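Local coordinates for DNA endonuclease i-cvui (Chlorella vulgaris, PDB 5A74), which cleaves a specific DNA target as a LAGLIDADG homing endonuclease built from two copies of one chain, and probably serves in intron homing, at a contact of chain A with DNA and the interface of chains A and B. Coordinates in Å, arbitrary orientation; residue numbers count along the deposited sequence, not the author numbering. Chains: chain A/B, DNA endonuclease i-cvui.

Contact 1: a contact of chain A with DNA. Residues chain A 48, 72, 74, 76. With nucleotides of chain C; nucleotides of chain E; nucleotides of chain D.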
# COMPACT_ATOMS: atom_id res chain seq x y z
N PHE A 48 -6.47 -5.66 0.29
CA PHE A 48 -7.55 -4.93 0.95
C PHE A 48 -7.64 -3.52 0.41
O PHE A 48 -6.62 -2.87 0.16
CB PHE A 48 -7.29 -4.88 2.45
CG PHE A 48 -6.87 -6.19 3.04
CD1 PHE A 48 -5.53 -6.56 3.05
CD2 PHE A 48 -7.81 -7.06 3.56
CE1 PHE A 48 -5.13 -7.78 3.58
CE2 PHE A 48 -7.43 -8.27 4.10
CZ PHE A 48 -6.08 -8.63 4.11
N ARG A 72 -16.93 -6.83 2.42
CA ARG A 72 -17.16 -7.07 3.84
C ARG A 72 -18.23 -6.16 4.35
O ARG A 72 -18.50 -5.17 3.77
CB ARG A 72 -15.92 -6.90 4.70
CG ARG A 72 -14.59 -6.90 4.03
CD ARG A 72 -13.50 -7.36 4.96
NE ARG A 72 -13.17 -6.41 5.98
CZ ARG A 72 -11.96 -6.06 6.37
NH1 ARG A 72 -10.88 -6.53 5.84
NH2 ARG A 72 -11.85 -5.17 7.29
N ASP A 74 -18.29 -4.07 6.56
CA ASP A 74 -17.74 -2.93 7.31
C ASP A 74 -17.12 -1.84 6.43
O ASP A 74 -16.27 -1.09 6.90
CB ASP A 74 -16.70 -3.43 8.33
CG ASP A 74 -15.40 -3.91 7.68
OD1 ASP A 74 -15.38 -4.11 6.44
OD2 ASP A 74 -14.41 -4.09 8.41
N MET A 76 -15.22 -2.28 3.83
CA MET A 76 -14.01 -2.77 3.17
C MET A 76 -14.35 -3.75 2.06
O MET A 76 -15.39 -4.43 2.10
CB MET A 76 -13.11 -3.46 4.18
CG MET A 76 -12.44 -2.49 5.14
SD MET A 76 -11.35 -1.36 4.26
CE MET A 76 -10.19 -2.54 3.59
P DA C 13 -12.13 4.96 6.15
OP1 DA C 13 -12.15 6.44 6.02
OP2 DA C 13 -13.37 4.17 5.99
O5' DA C 13 -11.06 4.37 5.09
C5' DA C 13 -9.75 4.93 5.02
C4' DA C 13 -8.63 3.88 4.98
O4' DA C 13 -8.39 3.34 6.31
C3' DA C 13 -8.84 2.67 4.07
O3' DA C 13 -7.57 2.28 3.43
C2' DA C 13 -9.37 1.63 5.05
C1' DA C 13 -8.55 1.92 6.30
N9 DA C 13 -9.16 1.55 7.58
C8 DA C 13 -10.49 1.51 7.91
N7 DA C 13 -10.73 1.16 9.16
C5 DA C 13 -9.46 0.96 9.69
C6 DA C 13 -9.01 0.58 10.98
N6 DA C 13 -9.82 0.31 12.01
N1 DA C 13 -7.67 0.47 11.18
C2 DA C 13 -6.85 0.73 10.15
N3 DA C 13 -7.16 1.10 8.90
C4 DA C 13 -8.49 1.20 8.73
P DC C 14 -7.59 1.40 2.07
OP1 DC C 14 -6.31 1.64 1.34
OP2 DC C 14 -8.86 1.66 1.36
O5' DC C 14 -7.66 -0.11 2.61
C5' DC C 14 -6.49 -0.89 2.86
C4' DC C 14 -5.88 -0.59 4.21
O4' DC C 14 -6.86 -0.67 5.27
C3' DC C 14 -4.77 -1.55 4.65
O3' DC C 14 -3.74 -0.78 5.23
C2' DC C 14 -5.44 -2.45 5.70
C1' DC C 14 -6.31 -1.40 6.36
N1 DC C 14 -7.44 -1.81 7.27
C2 DC C 14 -7.23 -2.45 8.50
O2 DC C 14 -6.07 -2.72 8.85
N3 DC C 14 -8.30 -2.76 9.28
C4 DC C 14 -9.53 -2.44 8.87
N4 DC C 14 -10.57 -2.76 9.66
C5 DC C 14 -9.77 -1.79 7.63
C6 DC C 14 -8.71 -1.50 6.88
P DT E 9 -19.57 -9.10 13.03
OP1 DT E 9 -20.24 -9.28 14.34
OP2 DT E 9 -20.03 -8.04 12.10
O5' DT E 9 -18.00 -8.91 13.32
C5' DT E 9 -17.32 -9.81 14.22
C4' DT E 9 -15.94 -9.30 14.61
O4' DT E 9 -14.98 -9.53 13.54
C3' DT E 9 -15.83 -7.79 14.89
O3' DT E 9 -14.76 -7.59 15.80
C2' DT E 9 -15.42 -7.25 13.53
C1' DT E 9 -14.36 -8.30 13.19
N1 DT E 9 -13.93 -8.34 11.76
C2 DT E 9 -12.65 -8.78 11.44
O2 DT E 9 -11.82 -9.14 12.26
N3 DT E 9 -12.37 -8.78 10.10
C4 DT E 9 -13.22 -8.40 9.08
O4 DT E 9 -12.84 -8.45 7.91
C5 DT E 9 -14.54 -7.96 9.49
C7 DT E 9 -15.54 -7.52 8.47
C6 DT E 9 -14.83 -7.95 10.79
P DC E 10 -15.02 -6.93 17.24
OP1 DC E 10 -16.02 -7.78 17.93
OP2 DC E 10 -15.27 -5.48 17.03
O5' DC E 10 -13.60 -7.07 17.97
C5' DC E 10 -13.03 -8.36 18.14
C4' DC E 10 -11.53 -8.35 17.85
O4' DC E 10 -11.31 -8.26 16.42
C3' DC E 10 -10.74 -7.22 18.49
O3' DC E 10 -9.54 -7.74 19.07
C2' DC E 10 -10.42 -6.29 17.31
C1' DC E 10 -10.34 -7.26 16.14
N1 DC E 10 -10.67 -6.65 14.81
C2 DC E 10 -9.75 -6.69 13.74
O2 DC E 10 -8.66 -7.25 13.90
N3 DC E 10 -10.09 -6.13 12.55
C4 DC E 10 -11.28 -5.55 12.40
N4 DC E 10 -11.58 -5.02 11.21
C5 DC E 10 -12.22 -5.49 13.47
C6 DC E 10 -11.88 -6.05 14.64
OP3 DG D 1 0.02 -3.05 6.09
P DG D 1 -1.21 -2.24 5.89
OP1 DG D 1 -1.74 -1.90 7.23
OP2 DG D 1 -0.85 -1.12 5.00
O5' DG D 1 -2.29 -3.12 5.10
C5' DG D 1 -2.09 -4.51 4.92
C4' DG D 1 -2.19 -5.23 6.25
O4' DG D 1 -3.50 -5.04 6.84
C3' DG D 1 -1.98 -6.74 6.20
O3' DG D 1 -1.00 -6.99 7.19
C2' DG D 1 -3.35 -7.33 6.54
C1' DG D 1 -3.93 -6.25 7.44
N9 DG D 1 -5.39 -6.17 7.52
C8 DG D 1 -6.27 -5.99 6.48
N7 DG D 1 -7.52 -5.93 6.85
C5 DG D 1 -7.48 -6.07 8.23
C6 DG D 1 -8.54 -6.08 9.17
O6 DG D 1 -9.76 -5.96 8.96
N1 DG D 1 -8.07 -6.26 10.48
C2 DG D 1 -6.74 -6.40 10.83
N2 DG D 1 -6.47 -6.55 12.14
N3 DG D 1 -5.74 -6.38 9.94
C4 DG D 1 -6.18 -6.22 8.66
P DA D 2 -0.34 -8.44 7.32
OP1 DA D 2 0.81 -8.31 8.27
OP2 DA D 2 -0.09 -8.95 5.95
O5' DA D 2 -1.49 -9.31 8.02
C5' DA D 2 -1.73 -9.07 9.41
C4' DA D 2 -2.84 -9.93 9.97
O4' DA D 2 -4.14 -9.59 9.42
C3' DA D 2 -2.68 -11.42 9.72
O3' DA D 2 -2.70 -12.01 11.00
C2' DA D 2 -3.89 -11.81 8.87
C1' DA D 2 -4.90 -10.78 9.35
N9 DA D 2 -6.07 -10.57 8.49
C8 DA D 2 -6.20 -10.71 7.13
N7 DA D 2 -7.41 -10.44 6.67
C5 DA D 2 -8.13 -10.09 7.80
C6 DA D 2 -9.48 -9.68 8.00
N6 DA D 2 -10.40 -9.55 7.03
N1 DA D 2 -9.85 -9.41 9.27
C2 DA D 2 -8.95 -9.53 10.26
N3 DA D 2 -7.66 -9.90 10.20
C4 DA D 2 -7.32 -10.17 8.93
O HOH W 1 -12.98 -1.46 8.70
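O6 of DG1 of chain D takes a hydrogen bond from A:Arg72 NH2 (2.8 Å) and, within its base pair, one from N4 of DC10 of chain E. The arginine bond is strongly bent, since O6 lies well out of the guanidinium plane. That plane is fixed by A:Asp74, which meets it side-on in a salt bridge: A:Arg72 NH2 reaches the syn lone pair of OD2 (3.0 Å, 175° at H), and NE goes to OD1. The backbone N of A:Met76 comes to OD1 from the opposite face of the carboxylate. A water links OD2 to N4 of DC14 of chain C.

One guanidinium face, near its rim, lies over C4 of DT9 of chain E, and A:Met76 CB lies over the rim of the other. With chi2 and chi3 bent, A:Met76 lays SD 3.7 Å from C6 of DC14. A:Phe48 offers its ring face to C8 of DG1 (CD2 to C8, 3.5 Å). Its CZ lies 3.4 Å from N7 of DA2 of chain D.

The strand breaks between DC14 and DG1, whose bases the site probably helps read in the major groove. A:Phe48 lies near the end of strand 39-50, A:Met76 starts strand 76-82, and A:Arg72 and A:Asp74 sit in the loop before it.

Contact 2: a contact of chain A with DNA. Residues chain A 26, 28-29, 42. With nucleotides of chain E; nucleotides of chain D.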
# COMPACT_ATOMS: atom_id res chain seq x y z
N ASN A 26 -0.21 -15.01 3.42
CA ASN A 26 -0.31 -15.70 4.71
C ASN A 26 -0.49 -17.22 4.62
O ASN A 26 -1.03 -17.76 3.66
CB ASN A 26 -1.45 -15.09 5.52
CG ASN A 26 -1.30 -15.32 7.02
OD1 ASN A 26 -0.25 -15.76 7.50
ND2 ASN A 26 -2.34 -14.99 7.78
N GLN A 28 -2.19 -19.98 7.29
CA GLN A 28 -2.79 -20.26 8.56
C GLN A 28 -3.15 -21.69 8.79
O GLN A 28 -3.29 -22.41 7.90
CB GLN A 28 -3.96 -19.33 8.89
CG GLN A 28 -5.06 -19.11 7.90
CD GLN A 28 -5.70 -17.76 8.10
OE1 GLN A 28 -6.41 -17.55 9.02
NE2 GLN A 28 -5.40 -16.85 7.25
N ILE A 29 -3.30 -22.06 10.04
CA ILE A 29 -3.85 -23.36 10.39
C ILE A 29 -5.34 -23.17 10.67
O ILE A 29 -5.71 -22.44 11.60
CB ILE A 29 -3.12 -23.97 11.60
CG1 ILE A 29 -1.61 -23.96 11.35
CG2 ILE A 29 -3.60 -25.40 11.85
CD1 ILE A 29 -0.73 -24.32 12.56
N ARG A 42 -4.05 -23.57 5.22
CA ARG A 42 -4.58 -22.74 4.14
C ARG A 42 -3.59 -21.64 3.78
O ARG A 42 -3.04 -20.97 4.66
CB ARG A 42 -5.91 -22.14 4.56
CG ARG A 42 -6.39 -20.96 3.72
CD ARG A 42 -7.56 -20.25 4.40
NE ARG A 42 -8.71 -21.14 4.58
CZ ARG A 42 -9.77 -20.86 5.34
NH1 ARG A 42 -9.82 -19.71 6.00
NH2 ARG A 42 -10.77 -21.73 5.45
P DA E 6 -18.01 -16.58 -4.29
OP1 DA E 6 -19.32 -16.69 -4.98
OP2 DA E 6 -16.92 -15.77 -4.91
O5' DA E 6 -18.22 -16.06 -2.78
C5' DA E 6 -19.28 -16.63 -2.02
C4' DA E 6 -19.19 -16.28 -0.54
O4' DA E 6 -18.04 -16.93 0.06
C3' DA E 6 -19.03 -14.81 -0.18
O3' DA E 6 -20.24 -14.34 0.40
C2' DA E 6 -17.90 -14.78 0.85
C1' DA E 6 -17.77 -16.24 1.25
N9 DA E 6 -16.44 -16.59 1.72
C8 DA E 6 -15.25 -16.50 1.03
N7 DA E 6 -14.21 -16.89 1.73
C5 DA E 6 -14.76 -17.26 2.95
C6 DA E 6 -14.18 -17.77 4.14
N6 DA E 6 -12.87 -17.99 4.29
N1 DA E 6 -15.02 -18.03 5.16
C2 DA E 6 -16.33 -17.80 5.02
N3 DA E 6 -16.98 -17.33 3.96
C4 DA E 6 -16.12 -17.08 2.96
P DC D 3 -2.08 -13.48 11.22
OP1 DC D 3 -2.12 -13.74 12.68
OP2 DC D 3 -0.80 -13.55 10.47
O5' DC D 3 -3.11 -14.43 10.43
C5' DC D 3 -3.87 -15.40 11.08
C4' DC D 3 -5.00 -14.78 11.89
O4' DC D 3 -5.57 -13.64 11.21
C3' DC D 3 -6.15 -15.73 12.17
O3' DC D 3 -5.88 -16.41 13.39
C2' DC D 3 -7.34 -14.79 12.35
C1' DC D 3 -6.96 -13.56 11.51
N1 DC D 3 -7.76 -13.43 10.23
C2 DC D 3 -9.11 -13.06 10.31
O2 DC D 3 -9.61 -12.83 11.43
N3 DC D 3 -9.84 -12.94 9.18
C4 DC D 3 -9.27 -13.18 8.00
N4 DC D 3 -10.05 -13.04 6.92
C5 DC D 3 -7.90 -13.56 7.88
C6 DC D 3 -7.18 -13.68 9.01
P DG D 4 -6.15 -17.99 13.53
OP1 DG D 4 -5.50 -18.41 14.80
OP2 DG D 4 -5.81 -18.64 12.24
O5' DG D 4 -7.73 -18.10 13.71
C5' DG D 4 -8.28 -17.60 14.91
C4' DG D 4 -9.79 -17.49 14.78
O4' DG D 4 -10.09 -16.58 13.69
C3' DG D 4 -10.50 -18.81 14.49
O3' DG D 4 -11.73 -18.90 15.23
C2' DG D 4 -10.78 -18.71 13.00
C1' DG D 4 -11.01 -17.21 12.82
N9 DG D 4 -10.74 -16.88 11.43
C8 DG D 4 -9.55 -17.05 10.75
N7 DG D 4 -9.62 -16.71 9.49
C5 DG D 4 -10.94 -16.30 9.32
C6 DG D 4 -11.59 -15.82 8.17
O6 DG D 4 -11.12 -15.67 7.04
N1 DG D 4 -12.93 -15.52 8.41
C2 DG D 4 -13.55 -15.66 9.64
N2 DG D 4 -14.85 -15.31 9.69
N3 DG D 4 -12.95 -16.11 10.74
C4 DG D 4 -11.65 -16.41 10.50
P DT D 5 -12.60 -20.25 15.22
OP1 DT D 5 -13.20 -20.36 16.56
OP2 DT D 5 -11.80 -21.38 14.66
O5' DT D 5 -13.78 -19.94 14.18
C5' DT D 5 -14.66 -18.86 14.44
C4' DT D 5 -15.72 -18.73 13.36
O4' DT D 5 -15.12 -18.28 12.12
C3' DT D 5 -16.51 -20.00 13.02
O3' DT D 5 -17.87 -19.66 12.91
C2' DT D 5 -15.98 -20.38 11.64
C1' DT D 5 -15.71 -19.00 11.05
N1 DT D 5 -14.76 -19.05 9.92
C2 DT D 5 -15.19 -18.69 8.66
O2 DT D 5 -16.33 -18.32 8.42
N3 DT D 5 -14.23 -18.77 7.68
C4 DT D 5 -12.92 -19.18 7.83
O4 DT D 5 -12.14 -19.22 6.88
C5 DT D 5 -12.54 -19.54 9.17
C7 DT D 5 -11.14 -19.99 9.47
C6 DT D 5 -13.46 -19.46 10.15
O HOH W 2 -3.07 -20.17 12.42
O HOH W 3 -8.56 -17.30 6.28
O HOH W 4 -7.92 -20.59 11.59
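A:Asn26 meets DC3 of chain D at the backbone: ND2 donates to O5', the ester oxygen on the sugar side of the phosphate, at 2.8 Å and nearly in the amide plane. CG stands anti to the backbone N (chi1 -157°), which turns the amide towards the phosphate.

At DG4 the backbone is held through water. One water joins A:Ile29 N to phosphate oxygen OP2 (3.1 Å from the water to OP2), and another joins A:Ile29 O to the same oxygen, giving OP2 two water partners from one residue. A:Gln28 runs out extended beyond CG towards the bases. As modelled, its OE1 lies 3.4 Å from N7 of DG4, an acceptor beside an acceptor; the reversed amide, which the coordinates alone cannot exclude, would present a donor there. Farther across the same base, a water connects O6 of DG4 to A:Arg42 NH1 (2.7 Å from NH1 to the water).

Next comes DT5, whose O4 accepts a short bond from A:Arg42 NH1 (2.5 Å, 156° at H), close to the guanidinium plane; N6 of its partner DA6 of chain E shares that oxygen.

Together, phosphate contacts and major-groove readout probably help the endonuclease recognise and align its target.

Contact 3: the interface of chains A and B. Residues chain A 16-17, 20, 97, 99; chain B 14, 18, 56.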
# COMPACT_ATOMS: atom_id res chain seq x y z
N ALA A 16 3.01 -5.82 -6.93
CA ALA A 16 3.88 -6.19 -5.82
C ALA A 16 3.97 -5.04 -4.83
O ALA A 16 3.88 -5.24 -3.61
CB ALA A 16 5.27 -6.56 -6.33
N GLY A 17 4.13 -3.83 -5.37
CA GLY A 17 4.13 -2.62 -4.58
C GLY A 17 2.87 -2.54 -3.76
O GLY A 17 2.93 -2.38 -2.53
N ASP A 20 2.88 -5.30 -1.23
CA ASP A 20 3.87 -4.97 -0.19
C ASP A 20 3.28 -3.99 0.83
O ASP A 20 3.61 -4.04 2.02
CB ASP A 20 5.16 -4.41 -0.80
CG ASP A 20 6.20 -5.48 -1.09
OD1 ASP A 20 6.12 -6.57 -0.47
OD2 ASP A 20 7.10 -5.23 -1.93
N TYR A 97 9.43 -8.93 -7.73
CA TYR A 97 9.21 -7.53 -7.40
C TYR A 97 8.80 -7.26 -5.94
O TYR A 97 8.84 -6.12 -5.48
CB TYR A 97 8.20 -6.91 -8.36
CG TYR A 97 8.43 -7.29 -9.80
CD1 TYR A 97 9.48 -6.74 -10.53
CD2 TYR A 97 7.61 -8.21 -10.44
CE1 TYR A 97 9.69 -7.08 -11.85
CE2 TYR A 97 7.81 -8.56 -11.76
CZ TYR A 97 8.85 -7.99 -12.46
OH TYR A 97 9.05 -8.34 -13.77
N GLN A 99 9.19 -6.55 -2.22
CA GLN A 99 10.22 -6.07 -1.34
C GLN A 99 10.01 -6.28 0.13
O GLN A 99 10.94 -6.34 0.83
CB GLN A 99 10.52 -4.60 -1.59
CG GLN A 99 10.66 -4.22 -3.02
CD GLN A 99 11.79 -4.91 -3.67
OE1 GLN A 99 12.82 -5.00 -3.14
NE2 GLN A 99 11.57 -5.43 -4.83
N TRP B 14 6.57 -0.27 -9.32
CA TRP B 14 6.47 -0.79 -7.96
C TRP B 14 6.20 0.34 -6.97
O TRP B 14 5.33 0.22 -6.12
CB TRP B 14 7.74 -1.54 -7.56
CG TRP B 14 7.71 -2.01 -6.11
CD1 TRP B 14 7.27 -3.22 -5.64
CD2 TRP B 14 8.16 -1.28 -4.96
NE1 TRP B 14 7.40 -3.27 -4.28
CE2 TRP B 14 7.95 -2.09 -3.83
CE3 TRP B 14 8.72 -0.01 -4.78
CZ2 TRP B 14 8.28 -1.68 -2.54
CZ3 TRP B 14 9.05 0.40 -3.50
CH2 TRP B 14 8.82 -0.43 -2.39
N PHE B 18 3.13 0.92 -4.28
CA PHE B 18 3.34 1.25 -2.88
C PHE B 18 2.74 2.61 -2.51
O PHE B 18 2.18 2.78 -1.43
CB PHE B 18 4.82 1.22 -2.54
CG PHE B 18 5.09 0.83 -1.13
CD1 PHE B 18 5.14 1.79 -0.13
CD2 PHE B 18 5.25 -0.50 -0.79
CE1 PHE B 18 5.37 1.42 1.19
CE2 PHE B 18 5.48 -0.88 0.52
CZ PHE B 18 5.54 0.08 1.51
N ILE B 56 12.83 0.39 3.96
CA ILE B 56 12.18 0.54 2.66
C ILE B 56 12.04 2.02 2.24
O ILE B 56 12.09 2.35 1.05
CB ILE B 56 10.80 -0.19 2.62
CG1 ILE B 56 10.33 -0.41 1.18
CG2 ILE B 56 9.75 0.57 3.43
CD1 ILE B 56 11.09 -1.53 0.49
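Polar contact centres on A:Asp20 OD2, which accepts hydrogen bonds from both chains. B:Trp14 NE1 crosses the interface to it (3.1 Å, 156° at H), with the oxygen in the indole plane and the donor on the anti side of the carboxylate. The backbone N of A:Gln99 uses the syn lone pair of the same oxygen (2.5 Å). Within chain A, A:Gln99 NE2 also bonds the carbonyl O of A:Tyr97 (2.9 Å), from above the carbonyl plane, which helps fix its bent side chain.

On the ring faces, A:Gly17 CA makes a CH-pi contact with the five-membered ring of B:Trp14, its bare backbone letting the indole come close. A:Gln99 CG lies over the indole, 3.5 Å from CZ2, its amide almost perpendicular to the ring. CG of B:Trp14 is anti to the backbone N (chi1 176°), which stretches the indole across to chain A.

Apolar packing completes the patch: B:Ile56 CD1 touches A:Gln99 CB (3.7 Å), and A:Asp20 CB sits at the edge of the B:Phe18 ring, 3.8 Å from CE2.

Helices 6-22 of both chains carry the LAGLIDADG motif, and their packing forms the two-fold dimer core, flanked here by the segment holding A:Tyr97 and A:Gln99 and by helix 54-64 of chain B, which holds B:Ile56.

The three contacts form a wide triangle: the centres of their C-alpha atoms are about 20 Å apart for contacts 1 and 2, and about 22 Å from each of these to contact 3. Strand 39-50 serves both DNA contacts, A:Arg42 in contact 2 and A:Phe48 in contact 1, and helix 6-22 of contact 3 runs directly into strand 23-31 of contact 2. Dimer packing is thus tied to the DNA-reading sheet. With the two-fold symmetry, contacts 1 and 2 recur in the other chain, giving an arrangement suited to a long target with the strand break near its middle.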